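Local coordinates for protein D-mandelate dehydrogenase (Rhodotorula graminis, PDB 2W2L) that probably oxidises D-mandelate and related 2-hydroxy acids with NAD as cofactor, at residues S80-A85 with R326-G331. Residues are numbered along the deposited sequence; the frame is centred on the assembly and turned at random.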
loop_
_atom_site.group_PDB
_atom_site.type_symbol
_atom_site.label_atom_id
_atom_site.label_comp_id
_atom_site.label_asym_id
_atom_site.label_seq_id
_atom_site.Cartn_x
_atom_site.Cartn_y
_atom_site.Cartn_z
ATOM N N SER D 80 46.877 12.253 1.023
ATOM C CA SER D 80 46.833 11.246 -0.002
ATOM C C SER D 80 45.384 10.972 -0.460
ATOM O O SER D 80 45.163 10.460 -1.549
ATOM C CB SER D 80 47.474 9.939 0.508
ATOM O OG SER D 80 46.936 9.549 1.766
ATOM N N LEU D 81 44.411 11.318 0.372
ATOM C CA LEU D 81 43.026 11.030 0.087
ATOM C C LEU D 81 42.478 11.655 -1.210
ATOM O O LEU D 81 42.558 12.872 -1.436
ATOM C CB LEU D 81 42.159 11.355 1.295
ATOM C CG LEU D 81 40.681 11.079 1.084
ATOM C CD1 LEU D 81 40.452 9.680 0.607
ATOM C CD2 LEU D 81 39.961 11.299 2.405
ATOM N N LYS D 82 41.937 10.787 -2.061
ATOM C CA LYS D 82 41.448 11.152 -3.398
ATOM C C LYS D 82 39.922 11.110 -3.520
ATOM O O LYS D 82 39.343 11.924 -4.218
ATOM C CB LYS D 82 42.060 10.233 -4.425
ATOM C CG LYS D 82 43.538 10.431 -4.576
ATOM C CD LYS D 82 43.871 10.492 -6.084
ATOM C CE LYS D 82 44.808 9.386 -6.556
ATOM N NZ LYS D 82 46.253 9.673 -6.291
ATOM N N VAL D 83 39.261 10.174 -2.830
ATOM C CA VAL D 83 37.823 9.894 -3.091
ATOM C C VAL D 83 37.131 9.209 -1.920
ATOM O O VAL D 83 37.733 8.352 -1.245
ATOM C CB VAL D 83 37.689 9.056 -4.372
ATOM C CG1 VAL D 83 38.184 7.613 -4.145
ATOM C CG2 VAL D 83 36.281 9.092 -4.937
ATOM N N PHE D 84 35.887 9.607 -1.658
ATOM C CA PHE D 84 35.064 9.059 -0.532
ATOM C C PHE D 84 33.769 8.603 -1.158
ATOM O O PHE D 84 33.084 9.413 -1.769
ATOM C CB PHE D 84 34.724 10.141 0.514
ATOM C CG PHE D 84 33.944 9.644 1.731
ATOM C CD1 PHE D 84 33.958 10.385 2.911
ATOM C CD2 PHE D 84 33.189 8.453 1.704
ATOM C CE1 PHE D 84 33.261 9.956 4.071
ATOM C CE2 PHE D 84 32.487 7.990 2.855
ATOM C CZ PHE D 84 32.513 8.750 4.038
ATOM N N ALA D 85 33.418 7.334 -1.017
ATOM C CA ALA D 85 32.158 6.847 -1.569
ATOM C C ALA D 85 31.232 6.265 -0.519
ATOM O O ALA D 85 31.619 5.436 0.292
ATOM C CB ALA D 85 32.390 5.867 -2.709
ATOM N N ARG D 326 36.311 2.600 -10.606
ATOM C CA ARG D 326 36.418 3.472 -11.756
ATOM C C ARG D 326 37.382 4.642 -11.539
ATOM O O ARG D 326 38.140 4.974 -12.431
ATOM C CB ARG D 326 35.049 3.976 -12.131
ATOM C CG ARG D 326 34.093 2.847 -12.498
ATOM C CD ARG D 326 32.657 3.319 -12.615
ATOM N NE ARG D 326 32.545 4.611 -13.318
ATOM C CZ ARG D 326 32.422 4.756 -14.639
ATOM N NH1 ARG D 326 32.419 3.690 -15.433
ATOM N NH2 ARG D 326 32.281 5.970 -15.160
ATOM N N PHE D 327 37.356 5.246 -10.351
ATOM C CA PHE D 327 38.010 6.502 -10.130
ATOM C C PHE D 327 39.487 6.337 -9.856
ATOM O O PHE D 327 40.249 7.309 -10.021
ATOM C CB PHE D 327 37.344 7.252 -8.947
ATOM C CG PHE D 327 37.589 8.738 -8.946
ATOM C CD1 PHE D 327 38.282 9.339 -7.907
ATOM C CD2 PHE D 327 37.148 9.547 -10.013
ATOM C CE1 PHE D 327 38.509 10.751 -7.883
ATOM C CE2 PHE D 327 37.374 10.932 -10.009
ATOM C CZ PHE D 327 38.068 11.526 -8.929
ATOM N N LEU D 328 39.883 5.170 -9.342
ATOM C CA LEU D 328 41.283 4.930 -8.956
ATOM C C LEU D 328 41.996 3.990 -9.900
ATOM O O LEU D 328 43.177 4.151 -10.129
ATOM C CB LEU D 328 41.418 4.373 -7.528
ATOM C CG LEU D 328 41.063 5.192 -6.268
ATOM C CD1 LEU D 328 41.486 4.472 -4.954
ATOM C CD2 LEU D 328 41.670 6.578 -6.293
ATOM N N LEU D 329 41.308 2.979 -10.429
ATOM C CA LEU D 329 41.980 2.043 -11.284
ATOM C C LEU D 329 41.702 2.215 -12.792
ATOM O O LEU D 329 42.472 1.736 -13.641
ATOM C CB LEU D 329 41.687 0.625 -10.857
ATOM C CG LEU D 329 42.028 0.194 -9.427
ATOM C CD1 LEU D 329 41.481 -1.205 -9.301
ATOM C CD2 LEU D 329 43.516 0.241 -9.062
ATOM N N GLN D 330 40.636 2.919 -13.137
ATOM C CA GLN D 330 40.181 2.870 -14.517
ATOM C C GLN D 330 40.293 4.208 -15.207
ATOM O O GLN D 330 40.106 4.299 -16.405
ATOM C CB GLN D 330 38.772 2.310 -14.564
ATOM C CG GLN D 330 38.729 0.885 -14.033
ATOM C CD GLN D 330 37.331 0.324 -13.917
ATOM O OE1 GLN D 330 36.405 0.741 -14.627
ATOM N NE2 GLN D 330 37.177 -0.661 -13.039
ATOM N N GLY D 331 40.629 5.232 -14.447
ATOM C CA GLY D 331 40.654 6.564 -14.988
ATOM C C GLY D 331 39.311 7.050 -15.523
ATOM O O GLY D 331 39.261 7.942 -16.379
#
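Val-83, at the start of strand 83-86, meets the last turn of helix 310-329 mainly through the ring of Phe-327. Starting at its CB, the valine already lies 3.6 Å from Phe-327 CD1. From there both methyls touch the ring: CG2 comes to 3.6 Å from the same Phe-327 CD1, approaching the ring obliquely, while CG1 lies beside Phe-327 CD1 at 4.1 Å and also reaches Leu-328 CD2 at 4.2 Å. With CG2 anti to the backbone N, CG1 is left between the backbone N and the carbonyl carbon (chi1 72°), which sets it where it can touch the leucine as well as the ring. The valine and the phenylalanine run past one another in opposite directions, and CE1, further round the ring, reaches the peptide before the valine: Lys-82 O sits at the ring edge, near its plane, 3.9 Å from Phe-327 CE1. The strand belongs to the parallel five-stranded sheet of the flavodoxin-like substrate-binding domain of this family, lying between strands 54-57 and 105-107, and helix 310-329, returning from the NAD-binding domain, packs here against that sheet, well away from the NAD site. Replacing Phe-327 by an alanine would probably open a gap beside Val-83 and strip Lys-82 O of its aromatic neighbour. Leu-328 continues the apolar surface: its CD2 also touches Lys-82 CB at 4.1 Å, and its side chain rests on Phe-27 as well. Beyond CB the lysine chain bends and leads its amino group away from the helix, the side chain touching Ser-345.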